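Local coordinates for malate dehydrogenase (Entamoeba histolytica, PDB 3I0P), which probably catalyses the NAD-dependent interconversion of malate and oxaloacetate in an anaerobic parasitic protozoan, at residues T38-A41 with A42-G46; D61-K65 with G66-P70; G305-N308 with R309-N313; D342-L346 with V347-E351. All coordinates share one frame; numbering follows the deposited sequence.

Contact 1: residues T38-A41 with A42-G46; sequences TLIA and ADLRG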
ATOM      1  N   THR A  38      18.418   0.722  15.571  1.00 18.45           N
ATOM      2  CA  THR A  38      17.594   1.146  14.445  1.00 18.45           C
ATOM      3  C   THR A  38      18.183   2.366  13.760  1.00 18.23           C
ATOM      4  O   THR A  38      17.931   2.582  12.578  1.00 18.61           O
ATOM      5  CB  THR A  38      16.084   1.364  14.782  1.00 18.33           C
ATOM      6  OG1 THR A  38      15.741   2.730  14.598  1.00 19.43           O
ATOM      7  CG2 THR A  38      15.720   0.928  16.182  1.00 18.11           C
ATOM      8  N   LEU A  39      18.976   3.153  14.479  1.00 17.86           N
ATOM      9  CA  LEU A  39      19.714   4.233  13.826  1.00 17.57           C
ATOM     10  C   LEU A  39      20.829   3.675  12.947  1.00 17.50           C
ATOM     11  O   LEU A  39      20.889   4.011  11.763  1.00 17.96           O
ATOM     12  CB  LEU A  39      20.230   5.278  14.819  1.00 17.47           C
ATOM     13  CG  LEU A  39      19.114   6.100  15.471  1.00 17.61           C
ATOM     14  CD1 LEU A  39      19.668   7.261  16.269  1.00 17.18           C
ATOM     15  CD2 LEU A  39      18.146   6.605  14.399  1.00 18.89           C
ATOM     16  N   ILE A  40      21.682   2.805  13.494  1.00 16.96           N
ATOM     17  CA  ILE A  40      22.744   2.194  12.685  1.00 16.72           C
ATOM     18  C   ILE A  40      22.188   1.388  11.497  1.00 16.88           C
ATOM     19  O   ILE A  40      22.763   1.419  10.420  1.00 16.91           O
ATOM     20  CB  ILE A  40      23.751   1.340  13.521  1.00 16.75           C
ATOM     21  CG1 ILE A  40      25.025   1.064  12.710  1.00 16.21           C
ATOM     22  CG2 ILE A  40      23.133   0.026  13.984  1.00 15.91           C
ATOM     23  CD1 ILE A  40      25.984   2.209  12.654  1.00 13.71           C
ATOM     24  N   ALA A  41      21.068   0.692  11.701  1.00 16.87           N
ATOM     25  CA  ALA A  41      20.345   0.020  10.626  1.00 17.03           C
ATOM     26  C   ALA A  41      20.087   0.945   9.451  1.00 17.42           C
ATOM     27  O   ALA A  41      20.212   0.535   8.293  1.00 17.71           O
ATOM     28  CB  ALA A  41      19.030  -0.545  11.128  1.00 17.17           C
ATOM     29  N   ALA A  42      19.735   2.196   9.736  1.00 17.52           N
ATOM     30  CA  ALA A  42      19.561   3.154   8.659  1.00 17.78           C
ATOM     31  C   ALA A  42      20.879   3.375   7.901  1.00 18.01           C
ATOM     32  O   ALA A  42      20.883   3.415   6.659  1.00 17.83           O
ATOM     33  CB  ALA A  42      18.995   4.451   9.176  1.00 17.78           C
ATOM     34  N   ASP A  43      21.985   3.498   8.641  1.00 18.08           N
ATOM     35  CA  ASP A  43      23.298   3.726   8.022  1.00 18.88           C
ATOM     36  C   ASP A  43      23.798   2.469   7.290  1.00 19.15           C
ATOM     37  O   ASP A  43      24.391   2.569   6.218  1.00 19.01           O
ATOM     38  CB  ASP A  43      24.344   4.208   9.046  1.00 18.91           C
ATOM     39  CG  ASP A  43      23.997   5.561   9.662  1.00 19.83           C
ATOM     40  OD1 ASP A  43      23.654   6.513   8.929  1.00 19.45           O
ATOM     41  OD2 ASP A  43      24.085   5.679  10.900  1.00 21.56           O
ATOM     42  N   LEU A  44      23.556   1.294   7.875  1.00 19.27           N
ATOM     43  CA  LEU A  44      23.886   0.034   7.230  1.00 19.38           C
ATOM     44  C   LEU A  44      23.172  -0.104   5.896  1.00 19.82           C
ATOM     45  O   LEU A  44      23.747  -0.605   4.934  1.00 20.11           O
ATOM     46  CB  LEU A  44      23.552  -1.155   8.125  1.00 18.78           C
ATOM     47  CG  LEU A  44      24.656  -1.556   9.098  1.00 19.32           C
ATOM     48  CD1 LEU A  44      24.110  -2.479  10.200  1.00 19.87           C
ATOM     49  CD2 LEU A  44      25.851  -2.180   8.390  1.00 16.85           C
ATOM     50  N   ARG A  45      21.927   0.352   5.835  1.00 20.17           N
ATOM     51  CA  ARG A  45      21.101   0.102   4.661  1.00 20.65           C
ATOM     52  C   ARG A  45      21.235   1.196   3.604  1.00 20.94           C
ATOM     53  O   ARG A  45      20.760   1.035   2.483  1.00 21.22           O
ATOM     54  CB  ARG A  45      19.639  -0.096   5.061  1.00 20.34           C
ATOM     55  CG  ARG A  45      19.394  -1.318   5.914  1.00 20.75           C
ATOM     56  CD  ARG A  45      17.914  -1.488   6.275  1.00 20.55           C
ATOM     57  NE  ARG A  45      17.109  -1.851   5.109  1.00 22.10           N
ATOM     58  CZ  ARG A  45      17.048  -3.072   4.571  1.00 22.08           C
ATOM     59  NH1 ARG A  45      17.744  -4.072   5.089  1.00 20.44           N
ATOM     60  NH2 ARG A  45      16.278  -3.296   3.516  1.00 21.92           N
ATOM     61  N   GLY A  46      21.877   2.302   3.958  1.00 21.22           N
ATOM     62  CA  GLY A  46      22.087   3.380   3.004  1.00 21.93           C
ATOM     63  C   GLY A  46      21.035   4.465   3.055  1.00 22.57           C
ATOM     64  O   GLY A  46      20.954   5.289   2.158  1.00 22.45           O
TER

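Contact 2: residues D61-K65 with G66-P70; sequences DRIKK and GMINP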
ATOM      1  N   ASP A  61      19.846  16.832  20.318  1.00 24.05           N
ATOM      2  CA  ASP A  61      19.320  18.179  20.519  1.00 25.22           C
ATOM      3  C   ASP A  61      17.892  18.172  21.059  1.00 25.66           C
ATOM      4  O   ASP A  61      17.472  19.104  21.748  1.00 26.05           O
ATOM      5  CB  ASP A  61      19.330  18.962  19.207  1.00 25.69           C
ATOM      6  CG  ASP A  61      20.715  19.475  18.823  1.00 26.61           C
ATOM      7  OD1 ASP A  61      21.692  19.273  19.587  1.00 27.07           O
ATOM      8  OD2 ASP A  61      20.809  20.088  17.734  1.00 28.11           O
ATOM      9  N   ARG A  62      17.141  17.126  20.732  1.00 25.85           N
ATOM     10  CA  ARG A  62      15.744  17.073  21.121  1.00 25.62           C
ATOM     11  C   ARG A  62      15.588  16.559  22.548  1.00 25.94           C
ATOM     12  O   ARG A  62      14.722  17.041  23.284  1.00 26.21           O
ATOM     13  CB  ARG A  62      14.924  16.275  20.110  1.00 25.31           C
ATOM     14  CG  ARG A  62      14.924  16.911  18.743  1.00 24.30           C
ATOM     15  CD  ARG A  62      13.681  16.538  17.967  1.00 24.74           C
ATOM     16  NE  ARG A  62      13.689  17.086  16.608  1.00 24.79           N
ATOM     17  CZ  ARG A  62      12.955  16.612  15.606  1.00 24.04           C
ATOM     18  NH1 ARG A  62      12.155  15.575  15.799  1.00 24.92           N
ATOM     19  NH2 ARG A  62      13.024  17.168  14.409  1.00 23.48           N
ATOM     20  N   ILE A  63      16.433  15.602  22.939  1.00 26.07           N
ATOM     21  CA  ILE A  63      16.528  15.176  24.339  1.00 26.33           C
ATOM     22  C   ILE A  63      16.939  16.370  25.237  1.00 27.05           C
ATOM     23  O   ILE A  63      16.417  16.545  26.355  1.00 26.95           O
ATOM     24  CB  ILE A  63      17.514  14.011  24.515  1.00 25.92           C
ATOM     25  CG1 ILE A  63      17.065  12.803  23.686  1.00 25.93           C
ATOM     26  CG2 ILE A  63      17.645  13.631  25.995  1.00 25.69           C
ATOM     27  CD1 ILE A  63      18.077  11.670  23.623  1.00 24.39           C
ATOM     28  N   LYS A  64      17.863  17.186  24.723  1.00 27.34           N
ATOM     29  CA  LYS A  64      18.303  18.414  25.383  1.00 27.64           C
ATOM     30  C   LYS A  64      17.172  19.451  25.489  1.00 27.85           C
ATOM     31  O   LYS A  64      17.099  20.193  26.470  1.00 28.06           O
ATOM     32  CB  LYS A  64      19.515  19.005  24.653  1.00 27.57           C
ATOM     33  CG  LYS A  64      20.856  18.397  25.070  1.00 27.82           C
ATOM     34  CD  LYS A  64      21.976  18.698  24.058  1.00 29.43           C
ATOM     35  CE  LYS A  64      22.203  20.197  23.841  1.00 30.26           C
ATOM     36  NZ  LYS A  64      22.962  20.509  22.591  1.00 30.91           N
ATOM     37  N   LYS A  65      16.292  19.497  24.491  1.00 27.70           N
ATOM     38  CA  LYS A  65      15.137  20.398  24.535  1.00 27.61           C
ATOM     39  C   LYS A  65      13.897  19.721  25.144  1.00 27.15           C
ATOM     40  O   LYS A  65      12.774  20.182  24.958  1.00 27.23           O
ATOM     41  CB  LYS A  65      14.839  20.989  23.143  1.00 27.77           C
ATOM     42  CG  LYS A  65      15.859  22.042  22.680  1.00 29.27           C
ATOM     43  CD  LYS A  65      15.516  22.643  21.311  1.00 32.51           C
ATOM     44  CE  LYS A  65      16.163  21.849  20.166  1.00 34.91           C
ATOM     45  NZ  LYS A  65      15.556  22.110  18.827  1.00 35.46           N
ATOM     46  N   GLY A  66      14.108  18.626  25.870  1.00 26.91           N
ATOM     47  CA  GLY A  66      13.016  17.929  26.575  1.00 26.34           C
ATOM     48  C   GLY A  66      11.918  17.320  25.707  1.00 25.93           C
ATOM     49  O   GLY A  66      10.866  16.938  26.216  1.00 25.81           O
ATOM     50  N   MET A  67      12.182  17.206  24.402  1.00 25.47           N
ATOM     51  CA  MET A  67      11.208  16.713  23.421  1.00 25.05           C
ATOM     52  C   MET A  67      11.053  15.186  23.398  1.00 24.71           C
ATOM     53  O   MET A  67      10.088  14.653  22.841  1.00 25.17           O
ATOM     54  CB  MET A  67      11.571  17.216  22.021  1.00 24.95           C
ATOM     55  CG  MET A  67      11.677  18.712  21.931  1.00 24.52           C
ATOM     56  SD  MET A  67      12.272  19.271  20.326  1.00 26.43           S
ATOM     57  CE  MET A  67      10.858  19.010  19.264  1.00 24.58           C
ATOM     58  N   ILE A  68      12.007  14.489  23.995  1.00 23.85           N
ATOM     59  CA  ILE A  68      11.963  13.048  24.100  1.00 23.28           C
ATOM     60  C   ILE A  68      12.252  12.743  25.556  1.00 23.23           C
ATOM     61  O   ILE A  68      13.094  13.400  26.162  1.00 23.15           O
ATOM     62  CB  ILE A  68      13.042  12.390  23.189  1.00 23.06           C
ATOM     63  CG1 ILE A  68      12.798  12.728  21.719  1.00 22.78           C
ATOM     64  CG2 ILE A  68      13.081  10.884  23.359  1.00 23.19           C
ATOM     65  CD1 ILE A  68      14.022  12.540  20.827  1.00 21.55           C
ATOM     66  N   ASN A  69      11.547  11.765  26.117  1.00 23.35           N
ATOM     67  CA  ASN A  69      11.898  11.205  27.414  1.00 23.80           C
ATOM     68  C   ASN A  69      12.735   9.940  27.217  1.00 24.21           C
ATOM     69  O   ASN A  69      12.203   8.886  26.858  1.00 24.43           O
ATOM     70  CB  ASN A  69      10.635  10.916  28.234  1.00 23.89           C
ATOM     71  CG  ASN A  69      10.931  10.315  29.608  1.00 24.26           C
ATOM     72  OD1 ASN A  69      12.076  10.001  29.946  1.00 26.18           O
ATOM     73  ND2 ASN A  69       9.884  10.140  30.401  1.00 23.65           N
ATOM     74  N   PRO A  70      14.053  10.032  27.460  1.00 24.50           N
ATOM     75  CA  PRO A  70      14.949   8.932  27.083  1.00 24.63           C
ATOM     76  C   PRO A  70      14.924   7.694  27.998  1.00 25.07           C
ATOM     77  O   PRO A  70      15.512   6.663  27.640  1.00 24.90           O
ATOM     78  CB  PRO A  70      16.328   9.594  27.086  1.00 24.53           C
ATOM     79  CG  PRO A  70      16.221  10.671  28.107  1.00 24.62           C
ATOM     80  CD  PRO A  70      14.788  11.170  28.046  1.00 24.57           C
TER
HETATM   81  O   HOH W   1      14.401  15.083  27.675  1.00 28.76           O

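Contact 3: residues G305-N308 with R309-N313; sequences GDIN and RTLRN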
ATOM      1  N   GLY A 305      11.232 -15.958  -3.484  1.00 22.17           N
ATOM      2  CA  GLY A 305      12.456 -15.983  -4.285  1.00 22.71           C
ATOM      3  C   GLY A 305      12.178 -16.210  -5.760  1.00 23.14           C
ATOM      4  O   GLY A 305      12.702 -15.489  -6.608  1.00 23.38           O
ATOM      5  N   ASP A 306      11.349 -17.210  -6.065  1.00 23.42           N
ATOM      6  CA  ASP A 306      10.942 -17.468  -7.440  1.00 23.86           C
ATOM      7  C   ASP A 306      10.332 -16.231  -8.106  1.00 24.02           C
ATOM      8  O   ASP A 306      10.607 -15.968  -9.285  1.00 24.15           O
ATOM      9  CB  ASP A 306       9.951 -18.632  -7.513  1.00 24.39           C
ATOM     10  CG  ASP A 306      10.621 -19.991  -7.422  1.00 25.17           C
ATOM     11  OD1 ASP A 306      11.841 -20.086  -7.681  1.00 25.39           O
ATOM     12  OD2 ASP A 306       9.911 -20.970  -7.097  1.00 25.91           O
ATOM     13  N   ILE A 307       9.504 -15.488  -7.366  1.00 23.74           N
ATOM     14  CA  ILE A 307       8.921 -14.244  -7.888  1.00 23.75           C
ATOM     15  C   ILE A 307      10.037 -13.238  -8.207  1.00 24.30           C
ATOM     16  O   ILE A 307      10.102 -12.716  -9.320  1.00 24.56           O
ATOM     17  CB  ILE A 307       7.801 -13.665  -6.944  1.00 23.81           C
ATOM     18  CG1 ILE A 307       6.481 -14.424  -7.149  1.00 22.87           C
ATOM     19  CG2 ILE A 307       7.571 -12.165  -7.162  1.00 22.83           C
ATOM     20  CD1 ILE A 307       5.584 -14.470  -5.921  1.00 21.56           C
ATOM     21  N   ASN A 308      10.926 -13.011  -7.239  1.00 24.71           N
ATOM     22  CA  ASN A 308      12.085 -12.134  -7.408  1.00 25.01           C
ATOM     23  C   ASN A 308      12.982 -12.542  -8.570  1.00 25.66           C
ATOM     24  O   ASN A 308      13.374 -11.699  -9.396  1.00 25.90           O
ATOM     25  CB  ASN A 308      12.906 -12.073  -6.115  1.00 24.92           C
ATOM     26  CG  ASN A 308      12.241 -11.233  -5.033  1.00 24.44           C
ATOM     27  OD1 ASN A 308      11.356 -10.433  -5.317  1.00 25.12           O
ATOM     28  ND2 ASN A 308      12.676 -11.401  -3.794  1.00 22.24           N
ATOM     29  N   ARG A 309      13.294 -13.836  -8.644  1.00 26.22           N
ATOM     30  CA  ARG A 309      14.164 -14.343  -9.703  1.00 26.95           C
ATOM     31  C   ARG A 309      13.549 -14.178 -11.084  1.00 27.40           C
ATOM     32  O   ARG A 309      14.245 -13.806 -12.032  1.00 27.76           O
ATOM     33  CB  ARG A 309      14.546 -15.787  -9.452  1.00 26.87           C
ATOM     34  CG  ARG A 309      15.540 -15.917  -8.329  1.00 27.90           C
ATOM     35  CD  ARG A 309      15.863 -17.357  -8.043  1.00 28.54           C
ATOM     36  NE  ARG A 309      15.867 -17.584  -6.609  1.00 29.31           N
ATOM     37  CZ  ARG A 309      14.937 -18.277  -5.966  1.00 30.37           C
ATOM     38  NH1 ARG A 309      13.933 -18.830  -6.627  1.00 30.33           N
ATOM     39  NH2 ARG A 309      15.017 -18.430  -4.659  1.00 31.15           N
ATOM     40  N   THR A 310      12.244 -14.436 -11.182  1.00 27.85           N
ATOM     41  CA  THR A 310      11.501 -14.243 -12.421  1.00 27.97           C
ATOM     42  C   THR A 310      11.537 -12.783 -12.823  1.00 28.44           C
ATOM     43  O   THR A 310      11.800 -12.464 -13.981  1.00 28.19           O
ATOM     44  CB  THR A 310      10.042 -14.712 -12.279  1.00 27.77           C
ATOM     45  OG1 THR A 310      10.034 -16.091 -11.918  1.00 27.05           O
ATOM     46  CG2 THR A 310       9.269 -14.532 -13.587  1.00 27.05           C
ATOM     47  N   LEU A 311      11.279 -11.910 -11.856  1.00 29.54           N
ATOM     48  CA  LEU A 311      11.245 -10.469 -12.099  1.00 30.66           C
ATOM     49  C   LEU A 311      12.577  -9.965 -12.665  1.00 31.43           C
ATOM     50  O   LEU A 311      12.598  -9.290 -13.701  1.00 31.31           O
ATOM     51  CB  LEU A 311      10.854  -9.704 -10.826  1.00 30.60           C
ATOM     52  CG  LEU A 311       9.380  -9.730 -10.376  1.00 30.39           C
ATOM     53  CD1 LEU A 311       9.242  -9.083  -9.003  1.00 29.57           C
ATOM     54  CD2 LEU A 311       8.448  -9.055 -11.387  1.00 29.07           C
ATOM     55  N   ARG A 312      13.676 -10.330 -12.000  1.00 32.40           N
ATOM     56  CA  ARG A 312      15.025  -9.918 -12.417  1.00 33.50           C
ATOM     57  C   ARG A 312      15.459 -10.489 -13.773  1.00 34.54           C
ATOM     58  O   ARG A 312      16.292  -9.887 -14.463  1.00 34.81           O
ATOM     59  CB  ARG A 312      16.051 -10.266 -11.338  1.00 33.26           C
ATOM     60  CG  ARG A 312      15.945  -9.386 -10.116  1.00 33.08           C
ATOM     61  CD  ARG A 312      17.073  -9.637  -9.169  1.00 31.62           C
ATOM     62  NE  ARG A 312      16.765 -10.697  -8.219  1.00 30.93           N
ATOM     63  CZ  ARG A 312      16.466 -10.495  -6.941  1.00 30.22           C
ATOM     64  NH1 ARG A 312      16.219 -11.518  -6.151  1.00 30.27           N
ATOM     65  NH2 ARG A 312      16.420  -9.273  -6.444  1.00 30.61           N
ATOM     66  N   ASN A 313      14.883 -11.633 -14.150  1.00 35.52           N
ATOM     67  CA  ASN A 313      15.164 -12.277 -15.431  1.00 36.58           C
ATOM     68  C   ASN A 313      14.419 -11.750 -16.655  1.00 37.02           C
ATOM     69  O   ASN A 313      14.696 -12.200 -17.765  1.00 37.17           O
ATOM     70  CB  ASN A 313      14.920 -13.779 -15.335  1.00 37.04           C
ATOM     71  CG  ASN A 313      16.198 -14.568 -15.171  1.00 38.37           C
ATOM     72  OD1 ASN A 313      17.190 -14.334 -15.874  1.00 40.15           O
ATOM     73  ND2 ASN A 313      16.180 -15.522 -14.251  1.00 38.91           N
TER

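Contact 4: residues D342-L346 with V347-E351; sequences DDLPL and VTINE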
ATOM      1  N   ASP A 342      31.617   3.638   6.533  1.00 27.69           N
ATOM      2  CA  ASP A 342      30.638   4.578   6.002  1.00 27.12           C
ATOM      3  C   ASP A 342      31.320   5.928   5.777  1.00 26.84           C
ATOM      4  O   ASP A 342      31.985   6.455   6.663  1.00 26.64           O
ATOM      5  CB  ASP A 342      29.482   4.697   7.007  1.00 27.05           C
ATOM      6  CG  ASP A 342      28.268   5.462   6.464  1.00 27.35           C
ATOM      7  OD1 ASP A 342      28.224   5.835   5.268  1.00 26.97           O
ATOM      8  OD2 ASP A 342      27.337   5.688   7.268  1.00 26.93           O
ATOM      9  N   ASP A 343      31.180   6.468   4.577  1.00 26.87           N
ATOM     10  CA  ASP A 343      31.759   7.762   4.259  1.00 27.07           C
ATOM     11  C   ASP A 343      30.839   8.896   4.708  1.00 26.89           C
ATOM     12  O   ASP A 343      29.857   9.221   4.041  1.00 26.87           O
ATOM     13  CB  ASP A 343      32.054   7.859   2.765  1.00 27.23           C
ATOM     14  CG  ASP A 343      33.094   6.859   2.307  1.00 28.66           C
ATOM     15  OD1 ASP A 343      34.221   6.829   2.855  1.00 29.94           O
ATOM     16  OD2 ASP A 343      32.782   6.099   1.378  1.00 30.82           O
ATOM     17  N   LEU A 344      31.170   9.498   5.841  1.00 26.98           N
ATOM     18  CA  LEU A 344      30.347  10.551   6.430  1.00 27.37           C
ATOM     19  C   LEU A 344      30.795  11.944   5.998  1.00 28.03           C
ATOM     20  O   LEU A 344      32.001  12.216   5.931  1.00 28.18           O
ATOM     21  CB  LEU A 344      30.367  10.455   7.958  1.00 26.93           C
ATOM     22  CG  LEU A 344      30.001   9.104   8.576  1.00 26.68           C
ATOM     23  CD1 LEU A 344      30.056   9.175  10.093  1.00 24.87           C
ATOM     24  CD2 LEU A 344      28.623   8.651   8.093  1.00 25.76           C
ATOM     25  N   PRO A 345      29.825  12.831   5.698  1.00 28.60           N
ATOM     26  CA  PRO A 345      30.129  14.234   5.415  1.00 28.69           C
ATOM     27  C   PRO A 345      30.874  14.878   6.571  1.00 28.92           C
ATOM     28  O   PRO A 345      30.846  14.360   7.691  1.00 28.71           O
ATOM     29  CB  PRO A 345      28.746  14.870   5.284  1.00 28.69           C
ATOM     30  CG  PRO A 345      27.876  13.763   4.830  1.00 28.98           C
ATOM     31  CD  PRO A 345      28.389  12.535   5.519  1.00 28.60           C
ATOM     32  N   LEU A 346      31.534  16.000   6.282  1.00 29.55           N
ATOM     33  CA  LEU A 346      32.337  16.745   7.251  1.00 29.69           C
ATOM     34  C   LEU A 346      31.491  17.317   8.383  1.00 29.22           C
ATOM     35  O   LEU A 346      31.922  17.340   9.538  1.00 29.13           O
ATOM     36  CB  LEU A 346      33.069  17.882   6.548  1.00 30.35           C
ATOM     37  CG  LEU A 346      34.513  18.136   7.010  1.00 32.84           C
ATOM     38  CD1 LEU A 346      35.509  17.276   6.179  1.00 32.77           C
ATOM     39  CD2 LEU A 346      34.877  19.659   6.975  1.00 33.44           C
ATOM     40  N   VAL A 347      30.283  17.769   8.052  1.00 28.80           N
ATOM     41  CA  VAL A 347      29.346  18.267   9.068  1.00 28.20           C
ATOM     42  C   VAL A 347      29.065  17.209  10.140  1.00 27.63           C
ATOM     43  O   VAL A 347      29.019  17.534  11.322  1.00 27.78           O
ATOM     44  CB  VAL A 347      28.029  18.860   8.440  1.00 28.34           C
ATOM     45  CG1 VAL A 347      27.212  17.794   7.703  1.00 28.21           C
ATOM     46  CG2 VAL A 347      27.183  19.562   9.504  1.00 28.40           C
ATOM     47  N   THR A 348      28.912  15.949   9.725  1.00 27.22           N
ATOM     48  CA  THR A 348      28.594  14.845  10.640  1.00 26.57           C
ATOM     49  C   THR A 348      29.796  14.558  11.532  1.00 26.76           C
ATOM     50  O   THR A 348      29.657  14.402  12.755  1.00 26.60           O
ATOM     51  CB  THR A 348      28.170  13.550   9.887  1.00 26.29           C
ATOM     52  OG1 THR A 348      27.175  13.856   8.905  1.00 25.42           O
ATOM     53  CG2 THR A 348      27.592  12.531  10.847  1.00 26.00           C
ATOM     54  N   ILE A 349      30.971  14.501  10.913  1.00 26.64           N
ATOM     55  CA  ILE A 349      32.218  14.329  11.641  1.00 26.82           C
ATOM     56  C   ILE A 349      32.331  15.379  12.739  1.00 27.31           C
ATOM     57  O   ILE A 349      32.645  15.059  13.891  1.00 27.50           O
ATOM     58  CB  ILE A 349      33.450  14.405  10.695  1.00 26.69           C
ATOM     59  CG1 ILE A 349      33.406  13.276   9.655  1.00 26.03           C
ATOM     60  CG2 ILE A 349      34.755  14.361  11.489  1.00 26.09           C
ATOM     61  CD1 ILE A 349      33.391  11.871  10.240  1.00 24.03           C
ATOM     62  N   ASN A 350      32.049  16.628  12.376  1.00 27.84           N
ATOM     63  CA  ASN A 350      32.120  17.747  13.311  1.00 28.17           C
ATOM     64  C   ASN A 350      31.045  17.686  14.394  1.00 28.50           C
ATOM     65  O   ASN A 350      31.317  17.993  15.563  1.00 28.62           O
ATOM     66  CB  ASN A 350      32.142  19.080  12.553  1.00 27.94           C
ATOM     67  CG  ASN A 350      33.417  19.241  11.720  1.00 28.38           C
ATOM     68  OD1 ASN A 350      34.493  18.785  12.118  1.00 29.09           O
ATOM     69  ND2 ASN A 350      33.297  19.871  10.558  1.00 28.30           N
ATOM     70  N   GLU A 351      29.843  17.253  14.021  1.00 28.65           N
ATOM     71  CA  GLU A 351      28.816  16.977  15.020  1.00 29.20           C
ATOM     72  C   GLU A 351      29.275  15.911  16.026  1.00 29.58           C
ATOM     73  O   GLU A 351      29.048  16.058  17.233  1.00 29.68           O
ATOM     74  CB  GLU A 351      27.506  16.552  14.368  1.00 29.16           C
ATOM     75  CG  GLU A 351      26.721  17.680  13.741  1.00 29.18           C
ATOM     76  CD  GLU A 351      25.529  17.175  12.958  1.00 29.88           C
ATOM     77  OE1 GLU A 351      25.358  15.945  12.861  1.00 29.63           O
ATOM     78  OE2 GLU A 351      24.758  18.004  12.434  1.00 30.79           O
TER

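Contact 1: residues T38-A41 with A42-G46
L44 N bonds back to I40 O at 2.7 Å in a nearly straight line (167° at the hydrogen), whereas the next bond of the helix, from R45 N to A41 O, is bent to 138°. Just beyond, helix 29-45 closes in a Schellman motif: G46, with positive phi, is the C-prime residue, its N making a weak bond to D43 O, while the amide N that follows it turns back to A42 O. One turn earlier the backbone bonding is slacker, since both A42 N and D43 N approach L39 O with weak bonds only.

Side-chain contact along this turn is light. I40 CG1 lies 4.4 Å from L44 CD1, and from there the two part company: I40 packs on I11 and I14 of helix 11-24, and L44 on E334 and R338 of helix 328-340. D43 keeps CG beside its own backbone N (chi1 -63°), which carries the carboxylate back along the turn until OD2 stands 3.7 Å from L39 O; its hydrogen bond, however, is made to I52 N. R45 sends its side chain to within about 6 Å of a bound NAD, and at the root of that chain CG rests 3.1 Å from A41 O.

Contact 2: residues D61-K65 with G66-P70
R62 and M67 meet where helix 55-64 gives way to the loop that follows it, and their aliphatic parts form the first half of the close packing. The extended chain of R62 passes obliquely by the thioether, with CD 3.9 Å from M67 SD; M67 bends at its last torsion (chi3 74°), which brings CE to 4.0 Å from the same R62 CD. Under these side chains M67 N holds R62 O in a bond of 2.8 Å. The second half is purely apolar. I63 divides its branches between two loop residues: CG1 faces I68 CB at 4.1 Å, while CG2, anti to the backbone N, reaches P70 CG at 3.9 Å. F92 covers both I63 and I68 from a neighbouring loop, and F280 lies against M67.

The side formed by D61, K64 and K65 is looser. K64 and K65 are exposed; K64 NZ makes a long, weak salt bridge of 3.5 Å to D61 OD1, an oxygen that also pairs with K56, and the far end of K65 leads away from the loop after its CB has passed M67 CG.

Where the helix passes into the loop, a water donates to both I63 O and I68 O and so links the two carbonyls. I63 O also accepts from G66 N, a donor that sits well above the carbonyl plane. With G66 at positive phi as C-prime, these two backbone bonds, M67 N to R62 O and G66 N to I63 O, make a classic Schellman motif at a helix C-terminus.

Contact 3: residues G305-N308 with R309-N313
R309 arches back over the preceding turn of helix 297-312 to reach D306. Its CB lies 3.4 Å from G305 O, the carbonyl that R309 N itself holds, and CG stays beside that oxygen at 3.3 Å. The chain bends about the CG-CD bond (chi3 -136°), yet CD and NE keep near G305 O, at 3.9 and 3.8 Å. CZ lies 3.5 Å from G305 C, which one face of the guanidinium covers; G305 has no side chain to keep NH2 from its CA. At the tip, NH1 forms a salt bridge of 2.7 Å with D306 OD1, in the guanidinium plane at its edge, while the carboxylate is turned 82° from that plane. NH2 pairs with D173.

T310 doubles a backbone bond: OG1 (2.7 Å) and N (2.9 Å) reach D306 O from opposite faces of its plane. R312 repeats the backward fold, NH1 coming close to N308 CB, while its charge is spent on E174 and E328. I307 CG2 lies beside L311 CD1, and both residues pack on E252 of the second subunit. D306, R309 and R312 each have two charged partners, K302 taking D306 OD2; these salt bridges within the chain probably fix the guanidinium orientations, while the neighbouring face of the helix packs on the second subunit.

Contact 4: residues D342-L346 with V347-E351
The N350 amide, the flat side-chain group of this turn, folds back over L346 O, its CG beside its own backbone N (chi1 -66°). ND2 comes to 3.1 Å from L346 O without being hydrogen-bonded to it. The N350 and L346 side chains cross, ND2 lying 3.9 Å from L346 CD2. P345 offers a puckered ring instead: T348 OG1 sits over one side of it, nearly equidistant from CB, CG and CD (3.8 Å to P345 CD), and at the rim P345 CB meets V347 CG1 at 4.1 Å.

These contacts mark a strand-to-helix junction. Strand 342-345, antiparallel to strand 6-9, leads into the helix, with P345 at the N-cap position; the axes of 342-345 and 347-351 stand 86° apart. The first helical bonds start here: I349 N reaches P345 O in the carbonyl plane (3.2 Å, 168° at the hydrogen), with T348 N adding a weak bond to the same oxygen, and N350 N takes L346 O at 2.9 Å.

L346 and V347 are exposed, but the inner face is apolar. L344, pointing toward the helix, brings CB to 4.0 Å from I349 CD1, and V9 of strand 6-9 lies against both of these side chains.

All four contacts are local, yet their chemistry follows their place in the fold. Contact 1 is the buried one, nearest the chain's centre; contacts 2, 3 and 4 are partly buried. Contacts 1 and 2 end successive helices, 29-45 and 55-64, in the same Schellman way, whereas contact 4 starts a helix after a strand. Contact 3, within helix 297-312, is the most ionic of the four and the one that touches the second subunit; it lies on the opposite side of the chain's centre from contact 2, about 45 Å away between centres. Contacts 1 and 4 touch directly, D43 CB packing 3.8 Å from D342 OD2, and R337 serves both, bonding D43 O and weakly pairing with D342.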